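Local structure of 6-aminohexanoate-cyclic-dimer hydrolase (Arthrobacter sp., 3A2Q) at residues T75-G80 with Y95-D100; V67-K72 with A101-R106. The protein hydrolyses the cyclic dimer of 6-aminohexanoate, a by-product of nylon-6 manufacture, to the linear dimer. The protein carries 1 engineered substitution. All coordinates share one frame; numbering follows the deposited sequence.

In the fold
Along the chain the order is strand 68-72, loop segment 75-80, helix 88-93, loop segment 95-100 and helix 102-110, so contact 1 is nested inside the loop that contact 2 closes. Their centres lie about 11 Å apart, on the same side of the chain's centre. Contact 2 packs the helix on strand 68-72 of the large mixed sheet of this amidase-family enzyme; contact 1 ties together the two loops that lead away from the strand and back to the helix. They meet where V76 packs on L71 and V77 O probably accepts a hydrogen bond from A101 N. Strand 68-72 ends at K72, by similarity a charge-relay residue, but both contacts are structural packing, the L71 and V77 side chains each about 14 Å from bound 6-aminohexanoic acid.

Contact 1. Residues T75-G80 with Y95-D100; sequences TVVSQG and YRADHD
One face of the H99 imidazole carries V77 CG2, 4.0 Å from the ring centroid and shifted toward the CE1-NE2 rim, a CH-pi contact. ND1 bonds D98 OD1 near the ring plane but from above the carboxylate plane, which would restrain the ring's rotation. The R96 guanidinium has G80 O at its edge, NH1 donating at 2.9 Å in the carbonyl plane; its chain, extended from CG to NE, passes alongside that oxygen. Between these groups V77 CB meets A97 CB at 3.5 Å. G80 N bonds A97 O at 2.8 Å. A chi1 of -78° sets D100 CG beside its own backbone N, from where OD1 takes the Q79 N-H at 2.8 Å, nearly straight (175°) but from above the carboxylate plane. Q79 NE2 reaches D98 O only weakly, and a water links the same two atoms. D100 OD2 forms a salt bridge with R108 of helix 102-110. An alanine in place of D100 would probably leave Q79 N without its acceptor and R108 without this countercharge. Two irregular loops are thus joined mainly by polar bonds to main-chain atoms; the D100 carboxylate is gripped at both oxygens, whereas H99 N is buried without a partner.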
loop_
_atom_site.group_PDB
_atom_site.type_symbol
_atom_site.label_atom_id
_atom_site.label_comp_id
_atom_site.label_asym_id
_atom_site.label_seq_id
_atom_site.Cartn_x
_atom_site.Cartn_y
_atom_site.Cartn_z
ATOM N N THR A 75 -9.749 4.588 -5.958
ATOM C CA THR A 75 -9.199 4.283 -7.279
ATOM C C THR A 75 -9.935 3.177 -8.035
ATOM O O THR A 75 -10.685 3.455 -8.973
ATOM C CB THR A 75 -7.696 3.912 -7.180
ATOM O OG1 THR A 75 -7.010 4.913 -6.418
ATOM C CG2 THR A 75 -7.062 3.835 -8.576
ATOM N N VAL A 76 -9.706 1.926 -7.644
ATOM C CA VAL A 76 -10.363 0.810 -8.307
ATOM C C VAL A 76 -11.760 0.690 -7.726
ATOM O O VAL A 76 -11.965 0.973 -6.550
ATOM C CB VAL A 76 -9.598 -0.521 -8.089
ATOM C CG1 VAL A 76 -8.194 -0.411 -8.652
ATOM C CG2 VAL A 76 -9.552 -0.863 -6.614
ATOM N N VAL A 77 -12.721 0.291 -8.553
ATOM C CA VAL A 77 -14.095 0.151 -8.091
ATOM C C VAL A 77 -14.689 -1.196 -8.473
ATOM O O VAL A 77 -14.164 -1.893 -9.339
ATOM C CB VAL A 77 -14.993 1.275 -8.659
ATOM C CG1 VAL A 77 -14.553 2.621 -8.108
ATOM C CG2 VAL A 77 -14.926 1.283 -10.179
ATOM N N SER A 78 -15.779 -1.564 -7.804
ATOM C CA SER A 78 -16.474 -2.819 -8.072
ATOM C C SER A 78 -17.896 -2.484 -8.521
ATOM O O SER A 78 -18.570 -1.652 -7.915
ATOM C CB SER A 78 -16.494 -3.699 -6.819
ATOM O OG SER A 78 -17.000 -2.988 -5.703
ATOM N N GLN A 79 -18.337 -3.132 -9.593
ATOM C CA GLN A 79 -19.658 -2.890 -10.175
ATOM C C GLN A 79 -20.834 -3.011 -9.211
ATOM O O GLN A 79 -20.968 -4.000 -8.496
ATOM C CB GLN A 79 -19.869 -3.834 -11.361
ATOM C CG GLN A 79 -21.159 -3.611 -12.125
ATOM C CD GLN A 79 -21.242 -4.476 -13.367
ATOM O OE1 GLN A 79 -21.194 -5.705 -13.286
ATOM N NE2 GLN A 79 -21.363 -3.837 -14.526
ATOM N N GLY A 80 -21.678 -1.982 -9.205
ATOM C CA GLY A 80 -22.853 -1.973 -8.353
ATOM C C GLY A 80 -22.633 -1.744 -6.869
ATOM O O GLY A 80 -23.594 -1.750 -6.097
ATOM N N TYR A 95 -23.722 6.946 -3.860
ATOM C CA TYR A 95 -23.189 6.617 -5.179
ATOM C C TYR A 95 -22.643 5.194 -5.255
ATOM O O TYR A 95 -22.024 4.702 -4.312
ATOM C CB TYR A 95 -22.076 7.603 -5.560
ATOM C CG TYR A 95 -21.309 7.211 -6.807
ATOM C CD1 TYR A 95 -21.927 7.204 -8.056
ATOM C CD2 TYR A 95 -19.974 6.809 -6.732
ATOM C CE1 TYR A 95 -21.240 6.804 -9.198
ATOM C CE2 TYR A 95 -19.275 6.404 -7.871
ATOM C CZ TYR A 95 -19.916 6.402 -9.099
ATOM O OH TYR A 95 -19.246 5.983 -10.229
ATOM N N ARG A 96 -22.884 4.539 -6.386
ATOM C CA ARG A 96 -22.394 3.183 -6.620
ATOM C C ARG A 96 -21.711 3.147 -7.985
ATOM O O ARG A 96 -22.209 3.728 -8.948
ATOM C CB ARG A 96 -23.548 2.178 -6.586
ATOM C CG ARG A 96 -24.132 1.947 -5.198
ATOM C CD ARG A 96 -25.394 1.098 -5.253
ATOM N NE ARG A 96 -25.962 0.880 -3.925
ATOM C CZ ARG A 96 -25.600 -0.101 -3.105
ATOM N NH1 ARG A 96 -24.672 -0.971 -3.474
ATOM N NH2 ARG A 96 -26.162 -0.207 -1.909
ATOM N N ALA A 97 -20.567 2.472 -8.064
ATOM C CA ALA A 97 -19.822 2.370 -9.318
ATOM C C ALA A 97 -20.602 1.548 -10.340
ATOM O O ALA A 97 -21.357 0.646 -9.977
ATOM C CB ALA A 97 -18.461 1.737 -9.066
ATOM N N ASP A 98 -20.404 1.851 -11.619
ATOM C CA ASP A 98 -21.113 1.142 -12.680
ATOM C C ASP A 98 -20.299 0.063 -13.387
ATOM O O ASP A 98 -20.806 -0.592 -14.299
ATOM C CB ASP A 98 -21.624 2.140 -13.720
ATOM C CG ASP A 98 -20.520 3.021 -14.266
ATOM O OD1 ASP A 98 -19.493 2.476 -14.719
ATOM O OD2 ASP A 98 -20.679 4.260 -14.243
ATOM N N HIS A 99 -19.052 -0.135 -12.971
ATOM C CA HIS A 99 -18.213 -1.145 -13.612
ATOM C C HIS A 99 -17.158 -1.734 -12.680
ATOM O O HIS A 99 -17.001 -1.289 -11.545
ATOM C CB HIS A 99 -17.496 -0.535 -14.813
ATOM C CG HIS A 99 -16.464 0.482 -14.439
ATOM N ND1 HIS A 99 -16.790 1.760 -14.038
ATOM C CD2 HIS A 99 -15.116 0.393 -14.351
ATOM C CE1 HIS A 99 -15.687 2.413 -13.718
ATOM N NE2 HIS A 99 -14.657 1.606 -13.898
ATOM N N ASP A 100 -16.443 -2.737 -13.184
ATOM C CA ASP A 100 -15.363 -3.384 -12.444
ATOM C C ASP A 100 -14.035 -2.860 -12.987
ATOM O O ASP A 100 -13.868 -2.712 -14.198
ATOM C CB ASP A 100 -15.362 -4.908 -12.643
ATOM C CG ASP A 100 -16.420 -5.623 -11.826
ATOM O OD1 ASP A 100 -16.731 -5.167 -10.706
ATOM O OD2 ASP A 100 -16.922 -6.665 -12.301
HETATM O O HOH W 1 -23.288 -1.359 -14.056
#

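Contact 2. Residues V67-K72 with A101-R106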
loop_
_atom_site.group_PDB
_atom_site.type_symbol
_atom_site.label_atom_id
_atom_site.label_comp_id
_atom_site.label_asym_id
_atom_site.label_seq_id
_atom_site.Cartn_x
_atom_site.Cartn_y
_atom_site.Cartn_z
ATOM N N VAL A 67 -11.082 -18.160 -2.240
ATOM C CA VAL A 67 -10.335 -17.348 -1.286
ATOM C C VAL A 67 -10.817 -15.906 -1.280
ATOM O O VAL A 67 -10.870 -15.249 -2.319
ATOM C CB VAL A 67 -8.828 -17.360 -1.586
ATOM C CG1 VAL A 67 -8.083 -16.579 -0.506
ATOM C CG2 VAL A 67 -8.320 -18.794 -1.650
ATOM N N PRO A 68 -11.178 -15.390 -0.096
ATOM C CA PRO A 68 -11.661 -14.014 0.029
ATOM C C PRO A 68 -10.529 -12.994 -0.004
ATOM O O PRO A 68 -9.395 -13.302 0.370
ATOM C CB PRO A 68 -12.368 -14.010 1.392
ATOM C CG PRO A 68 -12.568 -15.472 1.721
ATOM C CD PRO A 68 -11.334 -16.108 1.179
ATOM N N TYR A 69 -10.846 -11.783 -0.455
ATOM C CA TYR A 69 -9.876 -10.694 -0.490
ATOM C C TYR A 69 -10.629 -9.388 -0.284
ATOM O O TYR A 69 -11.844 -9.325 -0.478
ATOM C CB TYR A 69 -9.104 -10.675 -1.819
ATOM C CG TYR A 69 -9.739 -9.877 -2.933
ATOM C CD1 TYR A 69 -9.344 -8.565 -3.188
ATOM C CD2 TYR A 69 -10.718 -10.441 -3.751
ATOM C CE1 TYR A 69 -9.903 -7.834 -4.237
ATOM C CE2 TYR A 69 -11.284 -9.719 -4.800
ATOM C CZ TYR A 69 -10.871 -8.418 -5.038
ATOM O OH TYR A 69 -11.421 -7.705 -6.076
ATOM N N LEU A 70 -9.907 -8.351 0.124
ATOM C CA LEU A 70 -10.506 -7.051 0.372
ATOM C C LEU A 70 -9.960 -5.983 -0.571
ATOM O O LEU A 70 -8.796 -6.016 -0.969
ATOM C CB LEU A 70 -10.278 -6.655 1.833
ATOM C CG LEU A 70 -11.070 -7.511 2.824
ATOM C CD1 LEU A 70 -10.519 -7.347 4.230
ATOM C CD2 LEU A 70 -12.539 -7.119 2.753
ATOM N N LEU A 71 -10.823 -5.030 -0.903
ATOM C CA LEU A 71 -10.507 -3.951 -1.828
ATOM C C LEU A 71 -10.590 -2.585 -1.154
ATOM O O LEU A 71 -11.532 -2.306 -0.421
ATOM C CB LEU A 71 -11.502 -4.012 -2.989
ATOM C CG LEU A 71 -11.295 -3.199 -4.261
ATOM C CD1 LEU A 71 -10.124 -3.778 -5.036
ATOM C CD2 LEU A 71 -12.567 -3.251 -5.102
ATOM N N LYS A 72 -9.606 -1.731 -1.410
ATOM C CA LYS A 72 -9.593 -0.389 -0.836
ATOM C C LYS A 72 -10.677 0.415 -1.548
ATOM O O LYS A 72 -10.854 0.272 -2.755
ATOM C CB LYS A 72 -8.229 0.270 -1.065
ATOM C CG LYS A 72 -8.060 1.646 -0.434
ATOM C CD LYS A 72 -6.685 2.207 -0.750
ATOM C CE LYS A 72 -6.399 3.497 0.004
ATOM N NZ LYS A 72 -5.081 4.093 -0.381
ATOM N N ALA A 101 -13.092 -2.575 -12.098
ATOM C CA ALA A 101 -11.779 -2.122 -12.544
ATOM C C ALA A 101 -11.091 -3.380 -13.054
ATOM O O ALA A 101 -11.482 -4.487 -12.687
ATOM C CB ALA A 101 -10.996 -1.535 -11.379
ATOM N N TYR A 102 -10.081 -3.226 -13.904
ATOM C CA TYR A 102 -9.371 -4.389 -14.420
ATOM C C TYR A 102 -8.852 -5.253 -13.270
ATOM O O TYR A 102 -8.913 -6.477 -13.333
ATOM C CB TYR A 102 -8.202 -3.948 -15.304
ATOM C CG TYR A 102 -8.608 -3.325 -16.622
ATOM C CD1 TYR A 102 -7.951 -2.193 -17.108
ATOM C CD2 TYR A 102 -9.628 -3.880 -17.402
ATOM C CE1 TYR A 102 -8.293 -1.629 -18.333
ATOM C CE2 TYR A 102 -9.978 -3.319 -18.636
ATOM C CZ TYR A 102 -9.304 -2.194 -19.095
ATOM O OH TYR A 102 -9.611 -1.641 -20.324
ATOM N N PHE A 103 -8.337 -4.609 -12.224
ATOM C CA PHE A 103 -7.812 -5.325 -11.064
ATOM C C PHE A 103 -8.876 -6.270 -10.511
ATOM O O PHE A 103 -8.605 -7.444 -10.260
ATOM C CB PHE A 103 -7.404 -4.337 -9.957
ATOM C CG PHE A 103 -6.720 -4.987 -8.775
ATOM C CD1 PHE A 103 -5.334 -5.085 -8.725
ATOM C CD2 PHE A 103 -7.464 -5.507 -7.719
ATOM C CE1 PHE A 103 -4.694 -5.694 -7.641
ATOM C CE2 PHE A 103 -6.838 -6.117 -6.633
ATOM C CZ PHE A 103 -5.450 -6.211 -6.594
ATOM N N VAL A 104 -10.083 -5.743 -10.316
ATOM C CA VAL A 104 -11.189 -6.532 -9.782
ATOM C C VAL A 104 -11.555 -7.708 -10.683
ATOM O O VAL A 104 -11.804 -8.807 -10.197
ATOM C CB VAL A 104 -12.438 -5.645 -9.546
ATOM C CG1 VAL A 104 -13.632 -6.504 -9.160
ATOM C CG2 VAL A 104 -12.149 -4.641 -8.444
ATOM N N GLN A 105 -11.576 -7.486 -11.993
ATOM C CA GLN A 105 -11.911 -8.558 -12.930
ATOM C C GLN A 105 -10.864 -9.663 -12.885
ATOM O O GLN A 105 -11.201 -10.848 -12.897
ATOM C CB GLN A 105 -12.010 -8.016 -14.355
ATOM C CG GLN A 105 -13.033 -6.913 -14.535
ATOM C CD GLN A 105 -13.164 -6.486 -15.983
ATOM O OE1 GLN A 105 -12.165 -6.289 -16.675
ATOM N NE2 GLN A 105 -14.397 -6.332 -16.447
ATOM N N ARG A 106 -9.593 -9.266 -12.839
ATOM C CA ARG A 106 -8.484 -10.213 -12.790
ATOM C C ARG A 106 -8.543 -11.101 -11.548
ATOM O O ARG A 106 -8.279 -12.300 -11.625
ATOM C CB ARG A 106 -7.138 -9.465 -12.817
ATOM C CG ARG A 106 -6.713 -8.931 -14.189
ATOM C CD ARG A 106 -6.515 -10.066 -15.191
ATOM N NE ARG A 106 -5.805 -9.631 -16.392
ATOM C CZ ARG A 106 -4.500 -9.381 -16.446
ATOM N NH1 ARG A 106 -3.746 -9.524 -15.362
ATOM N NH2 ARG A 106 -3.945 -8.983 -17.584
#
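L71 CD2 and V104 CG2 meet at 3.6 Å, the closest approach between strand 68-72 and helix 102-106; the two side chains cross at about a right angle. CG of L71, anti to the backbone N (chi1 -168°), is carried toward the helix, and CD1 also lies against V104 CG2, at 4.1 Å. Y69 is intermediate, its OH 3.9 Å from both CA and CG2 of V104. The F103 side is looser: L71 CD1 reaches its CD2 at 4.2 Å as the two side chains slide past each other in opposite directions, and Y69 CE1 lies at the ring edge, 4.3 Å from CE2. No hydrogen bond spans this interface. All four touching residues are buried, whereas Y102, Q105 and R106 are partly exposed; Y102 makes a cation-pi contact with R233, and R106 NH1 bonds V228 O and S230 O. The axes run 177° apart, practically antiparallel. Strand 68-72, this helix and the adjacent parallel strand 113-118 form a beta-alpha-beta crossover, and the contact is its first strand-helix packing. L71 also touches L114 of strand 113-118, and the helix lies over strands 68-72 and 165-170, F103 meeting H167 of the latter edge-to-face.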